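Malonate decarboxylase subunit alpha (Acinetobacter baumannii ATCC 17978, PDB 6MPR) probably serves as the transferase subunit of malonate decarboxylase, exchanging the acetyl group on the enzyme's acyl carrier protein for malonate before decarboxylation. Local coordinates at residues P95-S100 against R112-S117. Residues are numbered along the deposited sequence; the frame is centred on the assembly and turned at random.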
ATOM      1  N   PRO A  95       9.737  11.232   6.370  1.00 11.53           N
ATOM      2  CA  PRO A  95       8.300  11.024   6.587  1.00 10.78           C
ATOM      3  C   PRO A  95       7.686  12.124   7.434  1.00  8.73           C
ATOM      4  O   PRO A  95       6.586  12.592   7.140  1.00 11.17           O
ATOM      5  CB  PRO A  95       8.247   9.654   7.284  1.00 11.09           C
ATOM      6  CG  PRO A  95       9.499   8.950   6.777  1.00 11.48           C
ATOM      7  CD  PRO A  95      10.539  10.038   6.698  1.00  8.59           C
ATOM      8  N   SER A  96       8.396  12.567   8.468  1.00  9.07           N
ATOM      9  CA  SER A  96       7.885  13.581   9.385  1.00 13.05           C
ATOM     10  C   SER A  96       9.001  14.570   9.697  1.00 14.38           C
ATOM     11  O   SER A  96      10.108  14.154  10.053  1.00 17.47           O
ATOM     12  CB  SER A  96       7.357  12.928  10.672  1.00 16.73           C
ATOM     13  OG  SER A  96       6.544  13.833  11.402  1.00 20.07           O
ATOM     14  N   VAL A  97       8.713  15.869   9.552  1.00 14.14           N
ATOM     15  CA  VAL A  97       9.670  16.946   9.814  1.00 19.65           C
ATOM     16  C   VAL A  97       9.175  17.685  11.048  1.00 31.49           C
ATOM     17  O   VAL A  97       8.253  18.502  10.955  1.00 37.19           O
ATOM     18  CB  VAL A  97       9.809  17.911   8.632  1.00 22.15           C
ATOM     19  CG1 VAL A  97      11.009  18.832   8.846  1.00 32.32           C
ATOM     20  CG2 VAL A  97       9.931  17.166   7.326  1.00 19.57           C
ATOM     21  N   GLY A  98       9.793  17.426  12.197  1.00 44.74           N
ATOM     22  CA  GLY A  98       9.404  18.084  13.432  1.00 53.34           C
ATOM     23  C   GLY A  98      10.540  18.675  14.253  1.00 54.07           C
ATOM     24  O   GLY A  98      10.397  19.781  14.783  1.00 62.60           O
ATOM     25  N   ARG A  99      11.657  17.951  14.384  1.00 41.29           N
ATOM     26  CA  ARG A  99      12.782  18.438  15.177  1.00 30.90           C
ATOM     27  C   ARG A  99      13.290  19.765  14.622  1.00 26.66           C
ATOM     28  O   ARG A  99      13.289  19.988  13.412  1.00 29.28           O
ATOM     29  CB  ARG A  99      13.924  17.411  15.189  1.00 25.91           C
ATOM     30  CG  ARG A  99      13.568  15.997  15.685  1.00 26.32           C
ATOM     31  CD  ARG A  99      13.717  15.841  17.205  1.00 22.74           C
ATOM     32  NE  ARG A  99      15.000  16.343  17.681  1.00 16.08           N
ATOM     33  CZ  ARG A  99      15.298  16.581  18.959  1.00 19.14           C
ATOM     34  NH1 ARG A  99      14.409  16.332  19.915  1.00 20.72           N
ATOM     35  NH2 ARG A  99      16.494  17.068  19.281  1.00 24.46           N
ATOM     36  N   SER A 100      13.720  20.656  15.518  1.00 21.31           N
ATOM     37  CA  SER A 100      14.266  21.939  15.083  1.00 23.32           C
ATOM     38  C   SER A 100      15.494  21.762  14.190  1.00 27.30           C
ATOM     39  O   SER A 100      15.665  22.495  13.210  1.00 26.79           O
ATOM     40  CB  SER A 100      14.620  22.794  16.298  1.00 32.41           C
ATOM     41  OG  SER A 100      15.625  22.175  17.078  1.00 37.93           O
ATOM     42  N   ARG A 112      19.192  21.227   0.781  1.00 12.94           N
ATOM     43  CA  ARG A 112      18.519  22.171  -0.114  1.00 15.47           C
ATOM     44  C   ARG A 112      17.120  21.694  -0.496  1.00 15.47           C
ATOM     45  O   ARG A 112      16.165  22.476  -0.472  1.00 21.93           O
ATOM     46  CB  ARG A 112      19.334  22.406  -1.384  1.00 16.56           C
ATOM     47  CG  ARG A 112      19.018  23.737  -2.072  1.00 31.47           C
ATOM     48  CD  ARG A 112      19.366  24.856  -1.111  1.00 36.79           C
ATOM     49  NE  ARG A 112      19.448  26.181  -1.710  1.00 43.51           N
ATOM     50  CZ  ARG A 112      20.153  27.181  -1.187  1.00 47.62           C
ATOM     51  NH1 ARG A 112      20.850  26.991  -0.070  1.00 44.93           N
ATOM     52  NH2 ARG A 112      20.175  28.367  -1.783  1.00 55.71           N
ATOM     53  N   LYS A 113      16.985  20.416  -0.848  1.00 17.97           N
ATOM     54  CA  LYS A 113      15.716  19.862  -1.301  1.00 15.14           C
ATOM     55  C   LYS A 113      15.056  19.051  -0.198  1.00 16.08           C
ATOM     56  O   LYS A 113      15.723  18.428   0.631  1.00 11.06           O
ATOM     57  CB  LYS A 113      15.909  18.972  -2.535  1.00 13.90           C
ATOM     58  CG  LYS A 113      16.461  19.666  -3.747  1.00 23.33           C
ATOM     59  CD  LYS A 113      16.500  18.675  -4.902  1.00 29.56           C
ATOM     60  CE  LYS A 113      17.253  19.207  -6.098  1.00 37.95           C
ATOM     61  NZ  LYS A 113      17.263  18.171  -7.170  1.00 45.69           N
ATOM     62  N   LEU A 114      13.730  19.049  -0.198  1.00 11.30           N
ATOM     63  CA  LEU A 114      12.975  18.307   0.804  1.00 11.82           C
ATOM     64  C   LEU A 114      11.782  17.622   0.163  1.00 13.39           C
ATOM     65  O   LEU A 114      10.990  18.270  -0.526  1.00 14.21           O
ATOM     66  CB  LEU A 114      12.496  19.231   1.930  1.00 13.70           C
ATOM     67  CG  LEU A 114      11.593  18.559   2.972  1.00 10.07           C
ATOM     68  CD1 LEU A 114      12.386  17.499   3.783  1.00 10.01           C
ATOM     69  CD2 LEU A 114      10.973  19.610   3.883  1.00 11.70           C
ATOM     70  N   ASP A 115      11.669  16.310   0.379  1.00 10.85           N
ATOM     71  CA  ASP A 115      10.451  15.550   0.119  1.00  8.22           C
ATOM     72  C   ASP A 115       9.988  14.982   1.448  1.00 13.81           C
ATOM     73  O   ASP A 115      10.784  14.358   2.159  1.00 10.76           O
ATOM     74  CB  ASP A 115      10.680  14.422  -0.890  1.00  9.17           C
ATOM     75  CG  ASP A 115      10.662  14.917  -2.325  1.00 17.32           C
ATOM     76  OD1 ASP A 115       9.566  15.228  -2.848  1.00 14.02           O
ATOM     77  OD2 ASP A 115      11.746  15.032  -2.927  1.00 16.02           O
ATOM     78  N   PHE A 116       8.721  15.211   1.798  1.00 12.37           N
ATOM     79  CA  PHE A 116       8.246  14.836   3.130  1.00 10.74           C
ATOM     80  C   PHE A 116       6.767  14.484   3.089  1.00 12.69           C
ATOM     81  O   PHE A 116       6.096  14.635   2.063  1.00 11.76           O
ATOM     82  CB  PHE A 116       8.506  15.942   4.173  1.00  7.70           C
ATOM     83  CG  PHE A 116       7.592  17.151   4.055  1.00 11.02           C
ATOM     84  CD1 PHE A 116       7.758  18.071   3.032  1.00 13.70           C
ATOM     85  CD2 PHE A 116       6.600  17.379   5.000  1.00 10.78           C
ATOM     86  CE1 PHE A 116       6.932  19.199   2.939  1.00 15.24           C
ATOM     87  CE2 PHE A 116       5.770  18.486   4.917  1.00 12.49           C
ATOM     88  CZ  PHE A 116       5.923  19.392   3.875  1.00 12.46           C
ATOM     89  N   SER A 117       6.272  13.981   4.226  1.00 10.09           N
ATOM     90  CA  SER A 117       4.852  13.675   4.390  1.00  8.89           C
ATOM     91  C   SER A 117       4.171  14.487   5.481  1.00 15.01           C
ATOM     92  O   SER A 117       3.087  15.043   5.246  1.00 12.09           O
ATOM     93  CB  SER A 117       4.658  12.179   4.659  1.00  9.94           C
ATOM     94  OG  SER A 117       3.279  11.892   4.841  1.00 11.18           O
TER
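Leu114 and Val97 meet through one methyl each, CD1 of the leucine lying 4.3 Å from CG2 of the valine, inside a beta-alpha-beta crossover. Strands 90-94 and 111-116 are parallel neighbours in the sheet, joined through helix 100-107. The chain turns a corner out of that sheet at 95 and again at 117, and 96-97 then pairs in parallel with 118-119. The leucine is a marginal partner at this distance; its CB and that of Val97 both point toward the opposite segment, and helix 100-107 covers the pair through Leu103, which touches Val97, and Phe106, which touches Leu114.

The end of the Asp115 side chain leads away from this apolar side, where OD2 is hydrogen-bonded to His91 NE2 and OD1 to Ala139 N. Phe116 returns to it and makes the closer apolar contact. Val97 CG2 sits 3.7 Å from Phe116 CB, then 4.0 Å from Phe116 CG and 4.1 Å from Phe116 CD2. The methyl is therefore lodged at the root of the phenyl group, approaching the ring obliquely, while the two side chains cross at about a right angle. Two torsions set this up: Val97 CG1 is anti to the backbone N (chi1 -169°), with CG2 beside that nitrogen, and Phe116 CG falls between its own N and carbonyl carbon (chi1 74°).

At Ser117 the contact becomes polar. Its CA comes within 4.9 Å of Pro95 CA, and its N donates to Pro95 O over 3.2 Å, a weak hydrogen bond because the N-H...O angle is only 132°. Ser117 OG turns instead to the carbonyl oxygen of His141, which accounts for this buried hydroxyl. Ser117 CB, by contrast, packs directly against Pro95 O, at 3.2 Å.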